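Local coordinates for autolysin E (Staphylococcus aureus, PDB 4PI8), which probably hydrolyses glycosidic bonds in the NAG-NAM glycan strands of bacterial peptidoglycan, as a cell-wall glycosidase of the lysozyme clan, at residues 23-27 and 193-198; 104-109 and 129-133. The protein carries 1 engineered substitution. All blocks are in the same frame, centred on the assembly; numbering follows the deposited sequence. Where two conformers were deposited one is given.

Overall arrangement
Autolysin E illustrates how a glycan site can be assembled from chain segments far apart in sequence. Contact 1 joins the start of strand 26-29 to the loop between helices 179-184 and 200-215. Contact 2, nested in sequence within the loop that contact 1 closes, sets the end of helix 98-108 against the loop between strand 125-127 and helix 138-143. Their centres lie about 15 Å apart, and both touch the bound N-acetylmuramic acid. Tyr194 connects them: its OH lies 2.8 Å from Phe131 O, a probable hydrogen bond, and its CE1 packs 3.4 Å from His104 CE1. Tyr194 thus physically links the sugar-binding loop with the helix that carries the engineered catalytic position, Ala108.

Contact 1: residues 23-27 and 193-198; sequences IVQTK and QYASDI. With AMU (N-acetyl-beta-muramic acid), chain B; NAG (2-acetamido-2-deoxy-beta-D-glucopyranose), chain C; SO4 (sulfate ion), chain N.
A single parallel beta bridge, Thr26 with Asp197 (CA-CA 4.7 Å), fastens the extended segment 23-27, entering strand 26-29, to the irregular loop 193-198 at the edge of the glycan pocket. Thr26 supplies both hydrogen bonds: its N donates to Ser196 O (2.9 Å), and its O accepts from Ile198 N (2.8 Å). Two CA-H...O contacts, Gln25 CA to Ser196 O and Asp197 CA to Thr26 O, both 3.5 Å, flank them. With p rotamers, Thr26 OG1 and Ser196 OG come within 3.1 Å and share a water, at 2.7 and 2.9 Å respectively. A sulfate, probably from crystallisation, accepts from Ser196 N (O2, 3.0 Å) and Asp197 N (O3, 3.1 Å). Ile198 CG2 packs 4.2 Å from Gln25 CB, while Arg183 binds Gln25 OE1. Within these segments, the hydrogen bonds to the sugars come from the loop backbone: Gln193 N donates to NAG O7 (2.9 Å), and Tyr194 O accepts from AMU N2 (2.8 Å). Backbone groups thus both tie the loop to the strand and read the N-acetyl groups of the disaccharide.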
ATOM      1  N   ILE A  23       2.587  16.892 -10.813  1.00 18.18           N
ATOM      2  CA  ILE A  23       2.380  15.509 -10.282  1.00 17.72           C
ATOM      3  C   ILE A  23       3.448  15.302  -9.193  1.00 19.85           C
ATOM      4  O   ILE A  23       4.634  15.446  -9.489  1.00 22.09           O
ATOM      5  CB  ILE A  23       2.460  14.493 -11.377  1.00 17.95           C
ATOM      6  CG1 ILE A  23       1.276  14.683 -12.360  1.00 17.91           C
ATOM      7  CG2 ILE A  23       2.500  13.075 -10.797  1.00 18.61           C
ATOM      8  CD1 ILE A  23       1.496  14.019 -13.688  1.00 17.59           C
ATOM      9  N   VAL A  24       2.998  14.916  -8.020  1.00 18.38           N
ATOM     10  CA  VAL A  24       3.913  14.773  -6.861  1.00 19.14           C
ATOM     11  C   VAL A  24       4.598  13.411  -6.903  1.00 18.62           C
ATOM     12  O   VAL A  24       3.911  12.387  -6.900  1.00 19.17           O
ATOM     13  CB  VAL A  24       3.170  14.980  -5.550  1.00 19.44           C
ATOM     14  CG1 VAL A  24       4.120  14.762  -4.359  1.00 21.47           C
ATOM     15  CG2 VAL A  24       2.537  16.382  -5.517  1.00 22.41           C
ATOM     16  N   GLN A  25       5.915  13.414  -6.993  1.00 17.01           N
ATOM     17  CA  GLN A  25       6.723  12.202  -7.030  1.00 16.83           C
ATOM     18  C   GLN A  25       7.862  12.489  -6.068  1.00 17.59           C
ATOM     19  O   GLN A  25       8.571  13.461  -6.273  1.00 19.38           O
ATOM     20  CB  GLN A  25       7.312  11.897  -8.392  1.00 17.91           C
ATOM     21  CG  GLN A  25       6.253  11.933  -9.535  1.00 17.99           C
ATOM     22  CD  GLN A  25       5.574  10.621  -9.816  1.00 18.36           C
ATOM     23  OE1 GLN A  25       5.523   9.727  -8.976  1.00 19.85           O
ATOM     24  NE2 GLN A  25       4.988  10.483 -10.987  1.00 14.76           N
ATOM     25  N   THR A  26       8.004  11.682  -5.008  1.00 16.93           N
ATOM     26  CA  THR A  26       8.938  12.004  -3.921  1.00 18.57           C
ATOM     27  C   THR A  26       9.940  10.877  -3.697  1.00 19.60           C
ATOM     28  O   THR A  26       9.785   9.728  -4.152  1.00 18.21           O
ATOM     29  CB  THR A  26       8.188  12.271  -2.639  1.00 19.24           C
ATOM     30  OG1 THR A  26       7.433  11.113  -2.264  1.00 19.61           O
ATOM     31  CG2 THR A  26       7.235  13.448  -2.758  1.00 21.05           C
ATOM     32  N   LYS A  27      11.019  11.238  -2.983  1.00 20.89           N
ATOM     33  CA  LYS A  27      12.104  10.306  -2.659  1.00 22.99           C
ATOM     34  C   LYS A  27      12.650  10.672  -1.277  1.00 26.11           C
ATOM     35  O   LYS A  27      12.624  11.836  -0.920  1.00 24.64           O
ATOM     36  CB  LYS A  27      13.187  10.444  -3.731  1.00 29.55           C
ATOM     37  CG  LYS A  27      14.560   9.897  -3.466  1.00 41.76           C
ATOM     38  CD  LYS A  27      15.607  10.754  -4.184  1.00 49.58           C
ATOM     39  CE  LYS A  27      17.000  10.522  -3.606  1.00 56.72           C
ATOM     40  NZ  LYS A  27      17.308   9.066  -3.470  1.00 62.93           N
ATOM     41  N   GLN A 193      -2.877   6.706  -8.447  1.00 12.44           N
ATOM     42  CA  GLN A 193      -1.636   6.037  -7.929  1.00 12.81           C
ATOM     43  C   GLN A 193      -1.622   6.114  -6.428  1.00 12.60           C
ATOM     44  O   GLN A 193      -1.953   7.100  -5.789  1.00 14.02           O
ATOM     45  CB  GLN A 193      -0.431   6.689  -8.561  1.00 13.17           C
ATOM     46  CG  GLN A 193      -0.413   6.347 -10.046  1.00 12.72           C
ATOM     47  CD  GLN A 193       0.705   6.878 -10.940  1.00 12.52           C
ATOM     48  OE1 GLN A 193       0.747   6.454 -12.084  1.00 13.02           O
ATOM     49  NE2 GLN A 193       1.509   7.780 -10.472  1.00 12.88           N
ATOM     50  N   TYR A 194      -1.152   5.006  -5.820  1.00 11.89           N
ATOM     51  CA  TYR A 194      -1.367   4.856  -4.370  1.00 12.30           C
ATOM     52  C   TYR A 194      -0.516   5.773  -3.574  1.00 12.86           C
ATOM     53  O   TYR A 194      -0.907   6.163  -2.451  1.00 14.57           O
ATOM     54  CB  TYR A 194      -1.134   3.385  -3.972  1.00 11.95           C
ATOM     55  CG  TYR A 194      -1.863   3.020  -2.656  1.00 11.80           C
ATOM     56  CD1 TYR A 194      -1.289   3.368  -1.419  1.00 12.51           C
ATOM     57  CD2 TYR A 194      -3.050   2.390  -2.666  1.00 11.68           C
ATOM     58  CE1 TYR A 194      -2.000   3.133  -0.259  1.00 11.73           C
ATOM     59  CE2 TYR A 194      -3.763   2.157  -1.473  1.00 12.31           C
ATOM     60  CZ  TYR A 194      -3.200   2.542  -0.313  1.00 12.52           C
ATOM     61  OH  TYR A 194      -3.938   2.254   0.870  1.00 14.11           O
ATOM     62  N   ALA A 195       0.693   6.088  -4.043  1.00 13.31           N
ATOM     63  CA  ALA A 195       1.632   6.828  -3.261  1.00 14.68           C
ATOM     64  C   ALA A 195       2.505   7.696  -4.126  1.00 15.46           C
ATOM     65  O   ALA A 195       2.651   7.387  -5.323  1.00 15.66           O
ATOM     66  CB  ALA A 195       2.471   5.855  -2.472  1.00 15.40           C
ATOM     67  N   SER A 196       3.088   8.757  -3.531  1.00 15.37           N
ATOM     68  CA  SER A 196       4.089   9.576  -4.237  1.00 16.42           C
ATOM     69  C   SER A 196       5.492   9.100  -4.104  1.00 14.99           C
ATOM     70  O   SER A 196       6.321   9.379  -4.939  1.00 15.65           O
ATOM     71  CB  SER A 196       3.961  11.036  -3.813  0.50 18.12           C
ATOM     72  OG  SER A 196       4.318  11.207  -2.453  0.50 18.60           O
ATOM     73  N   ASP A 197       5.794   8.342  -3.032  1.00 15.05           N
ATOM     74  CA  ASP A 197       7.135   7.828  -2.839  1.00 15.58           C
ATOM     75  C   ASP A 197       7.492   6.907  -4.022  1.00 15.23           C
ATOM     76  O   ASP A 197       6.868   5.873  -4.205  1.00 13.85           O
ATOM     77  CB  ASP A 197       7.195   7.087  -1.496  1.00 17.33           C
ATOM     78  CG  ASP A 197       8.533   6.494  -1.191  1.00 18.23           C
ATOM     79  OD1 ASP A 197       9.518   6.548  -1.930  1.00 19.00           O
ATOM     80  OD2 ASP A 197       8.527   5.844  -0.098  1.00 23.38           O
ATOM     81  N   ILE A 198       8.554   7.245  -4.760  1.00 15.06           N
ATOM     82  CA  ILE A 198       9.007   6.455  -5.902  1.00 16.50           C
ATOM     83  C   ILE A 198       9.495   5.047  -5.547  1.00 14.96           C
ATOM     84  O   ILE A 198       9.602   4.194  -6.442  1.00 15.39           O
ATOM     85  CB  ILE A 198      10.021   7.181  -6.794  1.00 18.10           C
ATOM     86  CG1 ILE A 198      11.397   7.319  -6.098  1.00 18.08           C
ATOM     87  CG2 ILE A 198       9.420   8.486  -7.301  1.00 17.81           C
ATOM     88  CD1 ILE A 198      12.439   8.007  -6.984  1.00 20.26           C
TER
HETATM   89  C1  AMU B   1      -1.345   9.447  -1.990  1.00 17.17           C
HETATM   90  C2  AMU B   1      -2.815   9.171  -2.111  1.00 15.82           C
HETATM   91  C3  AMU B   1      -3.277   9.398  -3.560  1.00 15.15           C
HETATM   92  C4  AMU B   1      -2.852  10.822  -3.989  1.00 16.34           C
HETATM   93  C5  AMU B   1      -1.403  11.043  -3.662  1.00 17.36           C
HETATM   94  C6  AMU B   1      -0.953  12.457  -4.039  1.00 20.32           C
HETATM   95  C7  AMU B   1      -4.228   7.383  -1.088  1.00 17.75           C
HETATM   96  C8  AMU B   1      -4.387   5.884  -0.950  1.00 16.92           C
HETATM   97  C9  AMU B   1      -5.070   8.015  -4.383  1.00 16.20           C
HETATM   98  C10 AMU B   1      -6.371   7.547  -3.857  1.00 18.61           C
HETATM   99  C11 AMU B   1      -5.135   8.279  -5.885  1.00 15.74           C
HETATM  100  O1  AMU B   1      -0.902   9.293  -0.651  1.00 19.05           O
HETATM  101  O3  AMU B   1      -4.681   9.215  -3.708  1.00 15.06           O
HETATM  102  O4  AMU B   1      -3.133  10.878  -5.397  1.00 16.45           O
HETATM  103  O5  AMU B   1      -1.171  10.837  -2.291  1.00 18.33           O
HETATM  104  O6  AMU B   1       0.462  12.638  -3.915  1.00 26.13           O
HETATM  105  O7  AMU B   1      -4.983   8.151  -0.530  1.00 17.14           O
HETATM  106  O10 AMU B   1      -6.665   6.315  -3.901  1.00 17.97           O
HETATM  107  O11 AMU B   1      -7.214   8.423  -3.403  1.00 20.01           O
HETATM  108  N2  AMU B   1      -3.145   7.769  -1.750  1.00 16.19           N
HETATM  109  C1  NAG C   2      -3.837  12.040  -5.798  1.00 16.81           C
HETATM  110  C2  NAG C   2      -3.870  11.913  -7.325  1.00 16.98           C
HETATM  111  C3  NAG C   2      -4.636  13.122  -7.892  1.00 17.44           C
HETATM  112  C4  NAG C   2      -5.961  13.190  -7.196  1.00 21.18           C
HETATM  113  C5  NAG C   2      -5.838  13.195  -5.681  1.00 21.14           C
HETATM  114  C6  NAG C   2      -7.202  13.037  -5.079  1.00 26.61           C
HETATM  115  C7  NAG C   2      -2.117  10.638  -8.570  1.00 16.95           C
HETATM  116  C8  NAG C   2      -0.779  10.708  -9.197  1.00 15.67           C
HETATM  117  N2  NAG C   2      -2.572  11.760  -7.986  1.00 15.62           N
HETATM  118  O3  NAG C   2      -4.840  12.916  -9.282  1.00 17.93           O
HETATM  119  O4  NAG C   2      -6.593  14.421  -7.539  1.00 23.82           O
HETATM  120  O5  NAG C   2      -5.136  12.023  -5.264  1.00 19.42           O
HETATM  121  O6  NAG C   2      -6.982  13.232  -3.681  1.00 27.22           O
HETATM  122  O7  NAG C   2      -2.794   9.601  -8.584  1.00 16.19           O
HETATM  123  S   SO4 N 314       2.733   8.888   0.037  0.70 22.71           S
HETATM  124  O1  SO4 N 314       2.113   7.770   0.807  0.70 26.62           O
HETATM  125  O2  SO4 N 314       1.771   9.392  -0.908  0.70 19.29           O
HETATM  126  O3  SO4 N 314       4.064   8.461  -0.482  0.70 18.61           O
HETATM  127  O4  SO4 N 314       2.970  10.056   0.980  0.70 24.32           O
HETATM  128  O   HOH W   1       5.902  10.989  -0.028  1.00 36.12           O

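Contact 2: residues 104-109 and 129-133; sequences HALVAT and NFFGI. Engineered in segment 104-109: Ala108 (natural residue Glu). With AMU (N-acetyl-beta-muramic acid), chain B.
Phe131, Phe130 and His104 dominate this buried contact, in which the last turn of helix 98-108 meets loop 129-133 with nearest CA atoms at Ala105 and Phe130, 5.3 Å apart. Residues 104-108 are helical and Thr109 is the first to leave helical angles (phi/psi -114/6°). Phe131 (m rotamer, chi2 near -88°) turns its ring edge to the face of the His104 imidazole, a T-shaped stack with centroids 5.3 Å apart and planes at 86°. Its CB also makes a CH-pi contact, 4.3 Å from the His104 ring centroid, and its CE1 lies 3.7 Å from Ala105 CB. His104 is t, with ND1 hydrogen-bonded to Tyr100.

Phe130 (m rotamer) brings CD1 to 3.7 Å from Thr109 CG2, while Pro156, Ala159 and Ile160 of helix 156-172 also pack on its side chain. Its carbonyl O receives a CA-H...O contact from Ala105 CA (3.3 Å) and lies 3.4 Å from Ala108 CB. Thr109 OG1 donates back within the helix end to Ala105 O (2.7 Å).

The loop is braced internally: Asn129 OD1 accepts from Ile133 N (3.2 Å) and weakly from Phe131 N (3.4 Å), while Asn129 ND2 donates to Ile133 O (2.8 Å). Between them Gly132 takes positive phi (62/40°), and its O lies 3.5 Å from AMU C7.

Ala108 replaces the natural catalytic Glu, and its CA-CB bond points toward the loop. Aromatic and apolar packing, with one CA-H...O contact, join the helix end that carries this engineered position to a sugar-lining loop, whereas buried Phe130 O has no conventional hydrogen-bond partner in the model.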
ATOM      1  N   HIS A 104       2.296  -3.742   3.947  1.00 11.01           N
ATOM      2  CA  HIS A 104       1.835  -2.399   3.657  1.00 11.73           C
ATOM      3  C   HIS A 104       1.622  -1.650   4.960  1.00 12.14           C
ATOM      4  O   HIS A 104       2.106  -0.505   5.103  1.00 13.08           O
ATOM      5  CB  HIS A 104       0.606  -2.481   2.771  1.00 11.95           C
ATOM      6  CG  HIS A 104       0.119  -1.167   2.251  1.00 11.93           C
ATOM      7  ND1 HIS A 104      -0.849  -1.082   1.294  1.00 12.77           N
ATOM      8  CD2 HIS A 104       0.451   0.106   2.596  1.00 13.06           C
ATOM      9  CE1 HIS A 104      -1.080   0.181   1.031  1.00 13.22           C
ATOM     10  NE2 HIS A 104      -0.312   0.924   1.803  1.00 12.63           N
ATOM     11  N   ALA A 105       0.883  -2.222   5.900  1.00 12.35           N
ATOM     12  CA  ALA A 105       0.629  -1.530   7.179  1.00 12.35           C
ATOM     13  C   ALA A 105       1.909  -1.232   7.861  1.00 13.02           C
ATOM     14  O   ALA A 105       2.010  -0.114   8.476  1.00 14.46           O
ATOM     15  CB  ALA A 105      -0.273  -2.373   8.058  1.00 13.59           C
ATOM     16  N   LEU A 106       2.889  -2.114   7.850  1.00 12.38           N
ATOM     17  CA  LEU A 106       4.163  -1.854   8.539  1.00 13.71           C
ATOM     18  C   LEU A 106       4.892  -0.684   7.893  1.00 15.18           C
ATOM     19  O   LEU A 106       5.432   0.182   8.606  1.00 17.69           O
ATOM     20  CB  LEU A 106       5.025  -3.082   8.545  1.00 14.86           C
ATOM     21  CG  LEU A 106       4.520  -4.240   9.395  1.00 15.60           C
ATOM     22  CD1 LEU A 106       5.329  -5.522   9.188  1.00 17.72           C
ATOM     23  CD2 LEU A 106       4.489  -3.837  10.892  1.00 17.40           C
ATOM     24  N   VAL A 107       4.950  -0.612   6.578  1.00 14.44           N
ATOM     25  CA  VAL A 107       5.552   0.562   5.893  1.00 16.07           C
ATOM     26  C   VAL A 107       4.804   1.815   6.235  1.00 16.86           C
ATOM     27  O   VAL A 107       5.444   2.875   6.585  1.00 20.38           O
ATOM     28  CB  VAL A 107       5.615   0.273   4.369  1.00 16.16           C
ATOM     29  CG1 VAL A 107       5.929   1.542   3.516  1.00 19.78           C
ATOM     30  CG2 VAL A 107       6.605  -0.862   4.127  1.00 16.73           C
ATOM     31  N   ALA A 108       3.504   1.821   6.176  1.00 15.29           N
ATOM     32  CA  ALA A 108       2.696   3.013   6.369  1.00 15.57           C
ATOM     33  C   ALA A 108       2.666   3.513   7.826  1.00 18.66           C
ATOM     34  O   ALA A 108       2.300   4.673   8.026  1.00 23.66           O
ATOM     35  CB  ALA A 108       1.307   2.794   5.913  1.00 16.83           C
ATOM     36  N   THR A 109       2.962   2.675   8.789  1.00 17.12           N
ATOM     37  CA  THR A 109       2.842   3.042  10.197  1.00 16.51           C
ATOM     38  C   THR A 109       4.182   3.081  10.905  1.00 18.84           C
ATOM     39  O   THR A 109       4.245   3.127  12.145  1.00 18.33           O
ATOM     40  CB  THR A 109       1.934   2.035  10.950  1.00 17.38           C
ATOM     41  OG1 THR A 109       2.489   0.725  10.961  1.00 15.69           O
ATOM     42  CG2 THR A 109       0.541   2.069  10.394  1.00 17.46           C
ATOM     43  N   ASN A 129      -5.622   5.060  10.845  1.00 15.32           N
ATOM     44  CA  ASN A 129      -5.399   4.855   9.380  1.00 14.24           C
ATOM     45  C   ASN A 129      -4.056   4.188   9.248  1.00 14.03           C
ATOM     46  O   ASN A 129      -3.028   4.744   9.564  1.00 14.84           O
ATOM     47  CB  ASN A 129      -5.400   6.232   8.743  1.00 15.12           C
ATOM     48  CG  ASN A 129      -5.384   6.187   7.232  1.00 17.25           C
ATOM     49  OD1 ASN A 129      -4.891   5.262   6.588  1.00 16.50           O
ATOM     50  ND2 ASN A 129      -5.968   7.191   6.675  1.00 17.35           N
ATOM     51  N   PHE A 130      -4.081   2.918   8.771  1.00 13.09           N
ATOM     52  CA  PHE A 130      -2.871   2.146   8.705  1.00 12.66           C
ATOM     53  C   PHE A 130      -2.325   1.887   7.287  1.00 12.40           C
ATOM     54  O   PHE A 130      -1.383   1.131   7.129  1.00 14.07           O
ATOM     55  CB  PHE A 130      -3.078   0.778   9.406  1.00 12.75           C
ATOM     56  CG  PHE A 130      -3.389   0.843  10.877  1.00 14.11           C
ATOM     57  CD1 PHE A 130      -2.925   1.854  11.681  1.00 14.08           C
ATOM     58  CD2 PHE A 130      -4.156  -0.153  11.427  1.00 14.96           C
ATOM     59  CE1 PHE A 130      -3.248   1.898  13.042  1.00 15.30           C
ATOM     60  CE2 PHE A 130      -4.405  -0.160  12.787  1.00 15.68           C
ATOM     61  CZ  PHE A 130      -3.979   0.872  13.583  1.00 14.84           C
ATOM     62  N   PHE A 131      -2.961   2.535   6.302  1.00 12.80           N
ATOM     63  CA  PHE A 131      -2.576   2.287   4.906  1.00 13.35           C
ATOM     64  C   PHE A 131      -2.351   3.559   4.098  1.00 15.01           C
ATOM     65  O   PHE A 131      -2.447   3.503   2.849  1.00 14.40           O
ATOM     66  CB  PHE A 131      -3.512   1.294   4.213  1.00 12.90           C
ATOM     67  CG  PHE A 131      -3.677  -0.005   4.960  1.00 12.67           C
ATOM     68  CD1 PHE A 131      -2.808  -1.045   4.747  1.00 13.41           C
ATOM     69  CD2 PHE A 131      -4.691  -0.147   5.866  1.00 13.56           C
ATOM     70  CE1 PHE A 131      -2.907  -2.246   5.410  1.00 12.92           C
ATOM     71  CE2 PHE A 131      -4.822  -1.310   6.565  1.00 12.85           C
ATOM     72  CZ  PHE A 131      -3.932  -2.363   6.359  1.00 13.41           C
ATOM     73  N   GLY A 132      -2.153   4.680   4.763  1.00 14.33           N
ATOM     74  CA  GLY A 132      -1.923   5.908   4.028  1.00 14.88           C
ATOM     75  C   GLY A 132      -3.061   6.307   3.160  1.00 14.38           C
ATOM     76  O   GLY A 132      -2.805   6.816   2.021  1.00 16.52           O
ATOM     77  N   ILE A 133      -4.317   6.184   3.553  1.00 14.42           N
ATOM     78  CA  ILE A 133      -5.471   6.406   2.756  1.00 15.99           C
ATOM     79  C   ILE A 133      -6.023   7.807   3.004  1.00 18.62           C
ATOM     80  O   ILE A 133      -6.507   8.127   4.109  1.00 19.27           O
ATOM     81  CB  ILE A 133      -6.557   5.330   2.966  1.00 15.95           C
ATOM     82  CG1 ILE A 133      -5.989   3.944   2.619  1.00 15.94           C
ATOM     83  CG2 ILE A 133      -7.804   5.608   2.171  1.00 17.94           C
ATOM     84  CD1 ILE A 133      -6.786   2.783   3.142  1.00 16.45           C
TER
HETATM   85  C1  AMU B   1      -1.345   9.447  -1.990  1.00 17.17           C
HETATM   86  C2  AMU B   1      -2.815   9.171  -2.111  1.00 15.82           C
HETATM   87  C3  AMU B   1      -3.277   9.398  -3.560  1.00 15.15           C
HETATM   88  C4  AMU B   1      -2.852  10.822  -3.989  1.00 16.34           C
HETATM   89  C5  AMU B   1      -1.403  11.043  -3.662  1.00 17.36           C
HETATM   90  C6  AMU B   1      -0.953  12.457  -4.039  1.00 20.32           C
HETATM   91  C7  AMU B   1      -4.228   7.383  -1.088  1.00 17.75           C
HETATM   92  C8  AMU B   1      -4.387   5.884  -0.950  1.00 16.92           C
HETATM   93  C9  AMU B   1      -5.070   8.015  -4.383  1.00 16.20           C
HETATM   94  C10 AMU B   1      -6.371   7.547  -3.857  1.00 18.61           C
HETATM   95  C11 AMU B   1      -5.135   8.279  -5.885  1.00 15.74           C
HETATM   96  O1  AMU B   1      -0.902   9.293  -0.651  1.00 19.05           O
HETATM   97  O3  AMU B   1      -4.681   9.215  -3.708  1.00 15.06           O
HETATM   98  O4  AMU B   1      -3.133  10.878  -5.397  1.00 16.45           O
HETATM   99  O5  AMU B   1      -1.171  10.837  -2.291  1.00 18.33           O
HETATM  100  O6  AMU B   1       0.462  12.638  -3.915  1.00 26.13           O
HETATM  101  O7  AMU B   1      -4.983   8.151  -0.530  1.00 17.14           O
HETATM  102  O10 AMU B   1      -6.665   6.315  -3.901  1.00 17.97           O
HETATM  103  O11 AMU B   1      -7.214   8.423  -3.403  1.00 20.01           O
HETATM  104  N2  AMU B   1      -3.145   7.769  -1.750  1.00 16.19           N